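Local coordinates for protein histidinol-phosphate aminotransferase (Clostridium acetobutylicum, PDB 3FTB) that probably acts as a pyridoxal 5'-phosphate-dependent transaminase, assigned as the histidinol-phosphate aminotransferase HisC, at residues Gly86-Ser94 with Cys206-Thr214; Ile95-Pro106 with His118-Leu127. All coordinates share one frame; numbering follows the deposited sequence.

Contact 1 (Gly86-Ser94 with Cys206-Thr214); sequences GASEIIELS and CLFIIRAMT. With PO4 (phosphate ion), chain E; PO4 (phosphate ion), chain G.
A87, I90, I91 and S94 pack on F208, I210 and A212 in a buried helix-on-sheet contact, within the large domain of a fold type I pyridoxal phosphate enzyme. Helix segment 87-94 runs nearly antiparallel (162°) to strand 207-212 of the seven-stranded sheet, the two axes 8.6 Å apart. The CG1 branch of I210 lies anti to the carbonyl carbon (chi1 -60°) and lifts CD1 to 3.6 Å from I91 CG1, crossing I91 at about a right angle, whereas I90 slides past I210 in the opposite direction. I90 CG2 also meets the F208 ring edge, 3.6 Å from CE2. At the helix start A87 CB touches A212 CB (3.8 Å) and lies near R211 O. Both segments hold one phosphate ion, probably from the crystallisation liquor: A87 N and T214 OG1 donate to its O2, at 2.9 and 2.7 Å, and S88 N to O1. The site is consistent with the family's cofactor-phosphate cup, and the helix N terminus would probably favour an anion. R211 points to the other face, where NE bridges E184 and NH1 and NH2 meet a second phosphate edge-on. S94 OG donates to I90 O (2.6 Å) from the face opposite S94 N.

Contact 2 (Ile95-Pro106 with His118-Leu127); sequences ISLFEKILIIVP and HGVSVVFSYL
L102 and V123 are neighbours across a parallel beta pair, strands 100-105 and 121-126, joined through helix 110-117 as a beta-alpha-beta crossover. L102 shows how one side chain serves such a pair. Its CB lies 3.9 Å from V123 O; with CG anti to the backbone N (chi1 -178°), the chain leans along the partner strand, and CG touches V123 O and S125 CB. At the tip, CD1 is 3.5 Å from V123 O and 3.7 Å from V123 CG1, and also touches S125 CB. Beneath, the backbones exchange the staggered bonds of a parallel ladder, from S121 N to E99 O through to L127 N to V105 O. E99 O accepts both S121 N and S121 OG, the hydroxyl nearly in line with the C=O bond and the amide well above its plane. CH-pi contacts lie toward both ends: S96 CB stands over the H118 ring, 3.7 Å from its centroid, and V105 CG1 lies over the Y126 ring, offset toward its rim. Strand 121-126 is outermost in this chain's sheet, while 100-105 pairs on its other side with 147-151. Helix 135-141 packs on the face carrying L102, I104 and S125; helix 110-117 covers that of I103, V122 and F124.

How the contacts relate
Both contacts build on the same seven-stranded sheet, one across its face and the other within its plane. Contact 1 is buried, its centre about 9 Å from that of the chain, and joins helix to strand by apolar side chains, with polar chemistry at its margins, chiefly at two bound phosphates. Contact 2 lies at the sheet margin, its centre about 17 Å from that of the chain, and is only partly buried; main-chain hydrogen bonds carry it, side chains filling in on both faces. Helix 87-95 leads directly into strand 100-105, and helix 110-117 touches both contacts, Y111 meeting I91 and I103. A probable hydrogen bond between E92 OE2 and H118 NE2, beside the E92-K117 salt bridge, ties the two together.

Contact 1 (Gly86-Ser94 with Cys206-Thr214)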
loop_
_atom_site.group_PDB
_atom_site.type_symbol
_atom_site.label_atom_id
_atom_site.label_comp_id
_atom_site.label_asym_id
_atom_site.label_seq_id
_atom_site.Cartn_x
_atom_site.Cartn_y
_atom_site.Cartn_z
ATOM N N GLY A 86 3.003 5.620 -0.321
ATOM C CA GLY A 86 3.540 6.708 0.479
ATOM C C GLY A 86 5.066 6.706 0.441
ATOM O O GLY A 86 5.675 5.697 0.090
ATOM N N ALA A 87 5.700 7.821 0.794
ATOM C CA ALA A 87 7.159 7.818 0.962
ATOM C C ALA A 87 7.577 6.896 2.116
ATOM O O ALA A 87 8.690 6.359 2.135
ATOM C CB ALA A 87 7.689 9.227 1.192
ATOM N N SER A 88 6.670 6.716 3.072
ATOM C CA SER A 88 6.925 5.883 4.241
ATOM C C SER A 88 7.520 4.543 3.862
ATOM O O SER A 88 8.451 4.060 4.502
ATOM C CB SER A 88 5.628 5.639 5.007
ATOM O OG SER A 88 4.930 6.847 5.221
ATOM N N GLU A 89 6.960 3.935 2.826
ATOM C CA GLU A 89 7.342 2.585 2.443
ATOM C C GLU A 89 8.808 2.566 2.018
ATOM O O GLU A 89 9.545 1.616 2.294
ATOM C CB GLU A 89 6.422 2.064 1.321
ATOM C CG GLU A 89 6.405 0.535 1.154
ATOM C CD GLU A 89 5.584 0.039 -0.055
ATOM O OE1 GLU A 89 4.804 0.826 -0.626
ATOM O OE2 GLU A 89 5.714 -1.150 -0.435
ATOM N N ILE A 90 9.227 3.644 1.366
ATOM C CA ILE A 90 10.552 3.715 0.768
ATOM C C ILE A 90 11.634 3.993 1.810
ATOM O O ILE A 90 12.724 3.416 1.747
ATOM C CB ILE A 90 10.578 4.769 -0.343
ATOM C CG1 ILE A 90 9.493 4.453 -1.370
ATOM C CG2 ILE A 90 11.956 4.848 -1.005
ATOM C CD1 ILE A 90 9.080 5.643 -2.153
ATOM N N ILE A 91 11.322 4.867 2.763
ATOM C CA ILE A 91 12.205 5.137 3.896
ATOM C C ILE A 91 12.501 3.850 4.662
ATOM O O ILE A 91 13.666 3.477 4.852
ATOM C CB ILE A 91 11.570 6.157 4.857
ATOM C CG1 ILE A 91 11.381 7.504 4.149
ATOM C CG2 ILE A 91 12.415 6.304 6.120
ATOM C CD1 ILE A 91 10.619 8.524 4.964
ATOM N N GLU A 92 11.443 3.163 5.084
ATOM C CA GLU A 92 11.595 1.875 5.754
ATOM C C GLU A 92 12.401 0.882 4.919
ATOM O O GLU A 92 13.388 0.327 5.397
ATOM C CB GLU A 92 10.232 1.269 6.102
ATOM C CG GLU A 92 10.308 -0.198 6.506
ATOM C CD GLU A 92 9.020 -0.700 7.124
ATOM O OE1 GLU A 92 8.368 0.081 7.845
ATOM O OE2 GLU A 92 8.662 -1.875 6.891
ATOM N N LEU A 93 11.971 0.668 3.674
ATOM C CA LEU A 93 12.562 -0.355 2.808
ATOM C C LEU A 93 14.022 -0.108 2.465
ATOM O O LEU A 93 14.833 -1.036 2.473
ATOM C CB LEU A 93 11.760 -0.511 1.515
ATOM C CG LEU A 93 10.460 -1.301 1.634
ATOM C CD1 LEU A 93 9.666 -1.132 0.375
ATOM C CD2 LEU A 93 10.730 -2.769 1.912
ATOM N N SER A 94 14.357 1.135 2.142
ATOM C CA SER A 94 15.738 1.456 1.821
ATOM C C SER A 94 16.633 1.260 3.048
ATOM O O SER A 94 17.793 0.870 2.935
ATOM C CB SER A 94 15.858 2.870 1.256
ATOM O OG SER A 94 15.291 3.826 2.130
ATOM N N CYS A 206 25.797 5.829 -5.420
ATOM C CA CYS A 206 25.655 5.687 -3.969
ATOM C C CYS A 206 24.392 6.427 -3.555
ATOM O O CYS A 206 23.746 6.083 -2.571
ATOM C CB CYS A 206 26.866 6.252 -3.218
ATOM S SG CYS A 206 27.073 8.056 -3.316
ATOM N N LEU A 207 24.032 7.435 -4.345
ATOM C CA LEU A 207 22.840 8.232 -4.092
ATOM C C LEU A 207 21.558 7.421 -4.230
ATOM O O LEU A 207 21.324 6.766 -5.249
ATOM C CB LEU A 207 22.766 9.423 -5.055
ATOM C CG LEU A 207 23.431 10.755 -4.718
ATOM C CD1 LEU A 207 23.277 11.694 -5.897
ATOM C CD2 LEU A 207 22.818 11.361 -3.472
ATOM N N PHE A 208 20.725 7.484 -3.203
ATOM C CA PHE A 208 19.352 7.035 -3.316
ATOM C C PHE A 208 18.454 8.171 -2.824
ATOM O O PHE A 208 18.587 8.624 -1.679
ATOM C CB PHE A 208 19.132 5.769 -2.496
ATOM C CG PHE A 208 17.736 5.206 -2.612
ATOM C CD1 PHE A 208 17.403 4.371 -3.661
ATOM C CD2 PHE A 208 16.765 5.512 -1.673
ATOM C CE1 PHE A 208 16.132 3.850 -3.778
ATOM C CE2 PHE A 208 15.486 4.993 -1.783
ATOM C CZ PHE A 208 15.169 4.159 -2.842
ATOM N N ILE A 209 17.567 8.658 -3.689
ATOM C CA ILE A 209 16.705 9.793 -3.331
ATOM C C ILE A 209 15.259 9.360 -3.106
ATOM O O ILE A 209 14.733 8.530 -3.853
ATOM C CB ILE A 209 16.715 10.903 -4.422
ATOM C CG1 ILE A 209 18.145 11.241 -4.869
ATOM C CG2 ILE A 209 15.979 12.128 -3.953
ATOM C CD1 ILE A 209 19.037 11.718 -3.768
ATOM N N ILE A 210 14.631 9.928 -2.078
ATOM C CA ILE A 210 13.224 9.699 -1.796
ATOM C C ILE A 210 12.406 10.970 -2.067
ATOM O O ILE A 210 12.661 12.031 -1.482
ATOM C CB ILE A 210 13.040 9.265 -0.335
ATOM C CG1 ILE A 210 13.809 7.969 -0.075
ATOM C CG2 ILE A 210 11.582 9.086 -0.006
ATOM C CD1 ILE A 210 13.661 7.432 1.344
ATOM N N ARG A 211 11.455 10.879 -2.989
ATOM C CA ARG A 211 10.534 11.984 -3.202
ATOM C C ARG A 211 9.136 11.597 -2.737
ATOM O O ARG A 211 8.880 10.439 -2.435
ATOM C CB ARG A 211 10.482 12.367 -4.673
ATOM C CG ARG A 211 11.773 12.908 -5.228
ATOM C CD ARG A 211 12.078 14.268 -4.706
ATOM N NE ARG A 211 13.146 14.888 -5.479
ATOM C CZ ARG A 211 12.940 15.841 -6.377
ATOM N NH1 ARG A 211 11.708 16.273 -6.597
ATOM N NH2 ARG A 211 13.965 16.362 -7.041
ATOM N N ALA A 212 8.232 12.573 -2.697
ATOM C CA ALA A 212 6.846 12.324 -2.319
ATOM C C ALA A 212 5.915 13.357 -2.934
ATOM O O ALA A 212 6.314 14.497 -3.181
ATOM C CB ALA A 212 6.700 12.322 -0.812
ATOM N N MET A 213 4.675 12.943 -3.177
ATOM C CA MET A 213 3.632 13.833 -3.673
ATOM C C MET A 213 2.729 14.221 -2.513
ATOM O O MET A 213 1.728 14.916 -2.689
ATOM C CB MET A 213 2.787 13.126 -4.733
ATOM C CG MET A 213 3.495 12.826 -6.062
ATOM S SD MET A 213 2.302 12.357 -7.344
ATOM C CE MET A 213 1.514 13.950 -7.645
ATOM N N THR A 214 3.107 13.756 -1.325
ATOM C CA THR A 214 2.290 13.859 -0.115
ATOM C C THR A 214 2.254 15.246 0.514
ATOM O O THR A 214 1.215 15.692 0.971
ATOM C CB THR A 214 2.789 12.871 0.941
ATOM O OG1 THR A 214 3.018 11.598 0.323
ATOM C CG2 THR A 214 1.774 12.732 2.056
HETATM P P PO4 E . 4.160 9.806 3.346
HETATM O O1 PO4 E . 4.144 8.304 3.476
HETATM O O2 PO4 E . 4.668 10.200 1.991
HETATM O O3 PO4 E . 2.770 10.372 3.487
HETATM O O4 PO4 E . 5.086 10.362 4.396
HETATM P P PO4 G . 12.271 18.521 -9.219
HETATM O O1 PO4 G . 11.263 17.837 -8.330
HETATM O O2 PO4 G . 11.968 18.186 -10.663
HETATM O O3 PO4 G . 12.192 20.018 -8.995
HETATM O O4 PO4 G . 13.680 18.063 -8.909
#

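Contact 2 (Ile95-Pro106 with His118-Leu127)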
loop_
_atom_site.group_PDB
_atom_site.type_symbol
_atom_site.label_atom_id
_atom_site.label_comp_id
_atom_site.label_asym_id
_atom_site.label_seq_id
_atom_site.Cartn_x
_atom_site.Cartn_y
_atom_site.Cartn_z
ATOM N N ILE A 95 16.081 1.502 4.226
ATOM C CA ILE A 95 16.841 1.323 5.456
ATOM C C ILE A 95 16.880 -0.160 5.843
ATOM O O ILE A 95 17.818 -0.618 6.509
ATOM C CB ILE A 95 16.268 2.193 6.604
ATOM C CG1 ILE A 95 16.516 3.681 6.326
ATOM C CG2 ILE A 95 16.866 1.793 7.954
ATOM C CD1 ILE A 95 15.769 4.611 7.277
ATOM N N SER A 96 15.874 -0.910 5.398
ATOM C CA SER A 96 15.795 -2.346 5.673
ATOM C C SER A 96 16.941 -3.117 5.032
ATOM O O SER A 96 17.182 -4.277 5.373
ATOM C CB SER A 96 14.458 -2.924 5.193
ATOM O OG SER A 96 14.445 -3.136 3.786
ATOM N N LEU A 97 17.653 -2.458 4.118
ATOM C CA LEU A 97 18.672 -3.108 3.304
ATOM C C LEU A 97 20.027 -3.203 3.996
ATOM O O LEU A 97 20.867 -4.021 3.609
ATOM C CB LEU A 97 18.858 -2.348 1.997
ATOM C CG LEU A 97 17.606 -2.057 1.185
ATOM C CD1 LEU A 97 17.994 -1.593 -0.211
ATOM C CD2 LEU A 97 16.701 -3.300 1.130
ATOM N N PHE A 98 20.250 -2.368 5.008
ATOM C CA PHE A 98 21.577 -2.277 5.620
ATOM C C PHE A 98 21.600 -2.734 7.065
ATOM O O PHE A 98 20.559 -2.821 7.712
ATOM C CB PHE A 98 22.116 -0.856 5.497
ATOM C CG PHE A 98 21.895 -0.268 4.151
ATOM C CD1 PHE A 98 22.674 -0.662 3.084
ATOM C CD2 PHE A 98 20.875 0.642 3.936
ATOM C CE1 PHE A 98 22.461 -0.133 1.824
ATOM C CE2 PHE A 98 20.656 1.173 2.688
ATOM C CZ PHE A 98 21.446 0.782 1.622
ATOM N N GLU A 99 22.803 -3.024 7.560
ATOM C CA GLU A 99 22.987 -3.501 8.929
ATOM C C GLU A 99 23.565 -2.419 9.861
ATOM O O GLU A 99 23.800 -2.667 11.045
ATOM C CB GLU A 99 23.819 -4.807 8.963
ATOM C CG GLU A 99 25.203 -4.722 8.289
ATOM C CD GLU A 99 25.973 -6.052 8.291
ATOM O OE1 GLU A 99 27.151 -6.085 7.844
ATOM O OE2 GLU A 99 25.392 -7.066 8.736
ATOM N N LYS A 100 23.769 -1.217 9.323
ATOM C CA LYS A 100 24.242 -0.082 10.112
ATOM C C LYS A 100 24.117 1.239 9.353
ATOM O O LYS A 100 24.529 1.344 8.197
ATOM C CB LYS A 100 25.685 -0.296 10.534
ATOM C CG LYS A 100 26.184 0.703 11.547
ATOM C CD LYS A 100 27.561 0.278 12.003
ATOM C CE LYS A 100 28.042 1.074 13.183
ATOM N NZ LYS A 100 29.371 0.554 13.607
ATOM N N ILE A 101 23.556 2.251 10.008
ATOM C CA ILE A 101 23.335 3.531 9.348
ATOM C C ILE A 101 23.758 4.722 10.213
ATOM O O ILE A 101 23.641 4.695 11.434
ATOM C CB ILE A 101 21.851 3.698 8.942
ATOM C CG1 ILE A 101 21.713 4.712 7.804
ATOM C CG2 ILE A 101 21.028 4.114 10.148
ATOM C CD1 ILE A 101 20.346 4.688 7.078
ATOM N N LEU A 102 24.264 5.763 9.566
ATOM C CA LEU A 102 24.477 7.054 10.212
ATOM C C LEU A 102 23.225 7.907 10.020
ATOM O O LEU A 102 22.863 8.234 8.886
ATOM C CB LEU A 102 25.678 7.770 9.582
ATOM C CG LEU A 102 26.116 9.124 10.140
ATOM C CD1 LEU A 102 26.917 8.893 11.375
ATOM C CD2 LEU A 102 26.952 9.847 9.091
ATOM N N ILE A 103 22.560 8.257 11.118
ATOM C CA ILE A 103 21.404 9.137 11.036
ATOM C C ILE A 103 21.798 10.529 11.498
ATOM O O ILE A 103 22.282 10.709 12.614
ATOM C CB ILE A 103 20.197 8.621 11.852
ATOM C CG1 ILE A 103 19.961 7.135 11.583
ATOM C CG2 ILE A 103 18.947 9.416 11.490
ATOM C CD1 ILE A 103 18.788 6.548 12.332
ATOM N N ILE A 104 21.644 11.502 10.603
ATOM C CA ILE A 104 21.883 12.889 10.942
ATOM C C ILE A 104 20.668 13.361 11.716
ATOM O O ILE A 104 19.529 13.164 11.282
ATOM C CB ILE A 104 22.092 13.772 9.697
ATOM C CG1 ILE A 104 23.533 13.652 9.201
ATOM C CG2 ILE A 104 21.809 15.236 10.036
ATOM C CD1 ILE A 104 24.047 12.238 9.137
ATOM N N VAL A 105 20.914 13.994 12.855
ATOM C CA VAL A 105 19.860 14.255 13.816
ATOM C C VAL A 105 20.170 15.588 14.527
ATOM O O VAL A 105 21.341 15.940 14.678
ATOM C CB VAL A 105 19.778 13.058 14.793
ATOM C CG1 VAL A 105 20.844 13.182 15.882
ATOM C CG2 VAL A 105 18.382 12.920 15.373
ATOM N N PRO A 106 19.131 16.356 14.932
ATOM C CA PRO A 106 17.687 16.080 14.839
ATOM C C PRO A 106 17.259 15.651 13.433
ATOM O O PRO A 106 17.905 16.052 12.449
ATOM C CB PRO A 106 17.049 17.435 15.179
ATOM C CG PRO A 106 18.076 18.170 15.923
ATOM C CD PRO A 106 19.397 17.720 15.423
ATOM N N HIS A 118 14.016 -2.919 11.816
ATOM C CA HIS A 118 14.675 -3.891 10.947
ATOM C C HIS A 118 16.050 -4.313 11.459
ATOM O O HIS A 118 16.840 -4.880 10.718
ATOM C CB HIS A 118 14.769 -3.359 9.511
ATOM C CG HIS A 118 13.446 -3.297 8.807
ATOM N ND1 HIS A 118 12.893 -4.383 8.159
ATOM C CD2 HIS A 118 12.559 -2.283 8.667
ATOM C CE1 HIS A 118 11.725 -4.039 7.646
ATOM N NE2 HIS A 118 11.497 -2.772 7.941
ATOM N N GLY A 119 16.331 -4.036 12.727
ATOM C CA GLY A 119 17.588 -4.439 13.339
ATOM C C GLY A 119 18.851 -3.774 12.811
ATOM O O GLY A 119 19.947 -4.329 12.929
ATOM N N VAL A 120 18.710 -2.583 12.237
ATOM C CA VAL A 120 19.863 -1.845 11.725
ATOM C C VAL A 120 20.583 -1.137 12.863
ATOM O O VAL A 120 19.952 -0.541 13.729
ATOM C CB VAL A 120 19.436 -0.802 10.680
ATOM C CG1 VAL A 120 20.645 -0.125 10.074
ATOM C CG2 VAL A 120 18.581 -1.449 9.585
ATOM N N SER A 121 21.911 -1.200 12.861
ATOM C CA SER A 121 22.714 -0.478 13.846
ATOM C C SER A 121 22.678 1.024 13.566
ATOM O O SER A 121 22.729 1.453 12.410
ATOM C CB SER A 121 24.159 -0.979 13.832
ATOM O OG SER A 121 24.202 -2.388 13.922
ATOM N N VAL A 122 22.585 1.820 14.625
ATOM C CA VAL A 122 22.449 3.262 14.475
ATOM C C VAL A 122 23.635 4.015 15.054
ATOM O O VAL A 122 24.056 3.775 16.190
ATOM C CB VAL A 122 21.147 3.777 15.127
ATOM C CG1 VAL A 122 21.218 5.277 15.363
ATOM C CG2 VAL A 122 19.961 3.433 14.252
ATOM N N VAL A 123 24.157 4.933 14.250
ATOM C CA VAL A 123 25.225 5.842 14.647
ATOM C C VAL A 123 24.731 7.254 14.343
ATOM O O VAL A 123 24.239 7.510 13.245
ATOM C CB VAL A 123 26.499 5.559 13.836
ATOM C CG1 VAL A 123 27.602 6.536 14.199
ATOM C CG2 VAL A 123 26.947 4.116 14.043
ATOM N N PHE A 124 24.841 8.170 15.300
ATOM C CA PHE A 124 24.304 9.524 15.110
ATOM C C PHE A 124 25.349 10.568 14.687
ATOM O O PHE A 124 26.522 10.513 15.091
ATOM C CB PHE A 124 23.540 10.012 16.359
ATOM C CG PHE A 124 22.195 9.338 16.571
ATOM C CD1 PHE A 124 21.142 9.550 15.687
ATOM C CD2 PHE A 124 21.980 8.511 17.665
ATOM C CE1 PHE A 124 19.910 8.936 15.879
ATOM C CE2 PHE A 124 20.742 7.891 17.868
ATOM C CZ PHE A 124 19.710 8.103 16.982
ATOM N N SER A 125 24.917 11.507 13.845
ATOM C CA SER A 125 25.682 12.721 13.589
ATOM C C SER A 125 24.786 13.928 13.869
ATOM O O SER A 125 23.706 14.077 13.271
ATOM C CB SER A 125 26.225 12.767 12.157
ATOM O OG SER A 125 27.005 13.939 11.951
ATOM N N TYR A 126 25.227 14.777 14.792
ATOM C CA TYR A 126 24.395 15.879 15.263
ATOM C C TYR A 126 24.630 17.179 14.501
ATOM O O TYR A 126 25.775 17.583 14.278
ATOM C CB TYR A 126 24.644 16.116 16.751
ATOM C CG TYR A 126 24.069 15.047 17.661
ATOM C CD1 TYR A 126 24.717 13.834 17.834
ATOM C CD2 TYR A 126 22.880 15.259 18.348
ATOM C CE1 TYR A 126 24.200 12.857 18.661
ATOM C CE2 TYR A 126 22.354 14.290 19.181
ATOM C CZ TYR A 126 23.017 13.089 19.336
ATOM O OH TYR A 126 22.491 12.119 20.167
ATOM N N LEU A 127 23.545 17.833 14.099
ATOM C CA LEU A 127 23.638 19.217 13.655
ATOM C C LEU A 127 24.220 20.043 14.788
ATOM O O LEU A 127 23.944 19.782 15.969
ATOM C CB LEU A 127 22.262 19.770 13.297
ATOM C CG LEU A 127 21.386 19.034 12.288
ATOM C CD1 LEU A 127 20.055 19.758 12.191
ATOM C CD2 LEU A 127 22.069 18.952 10.938
#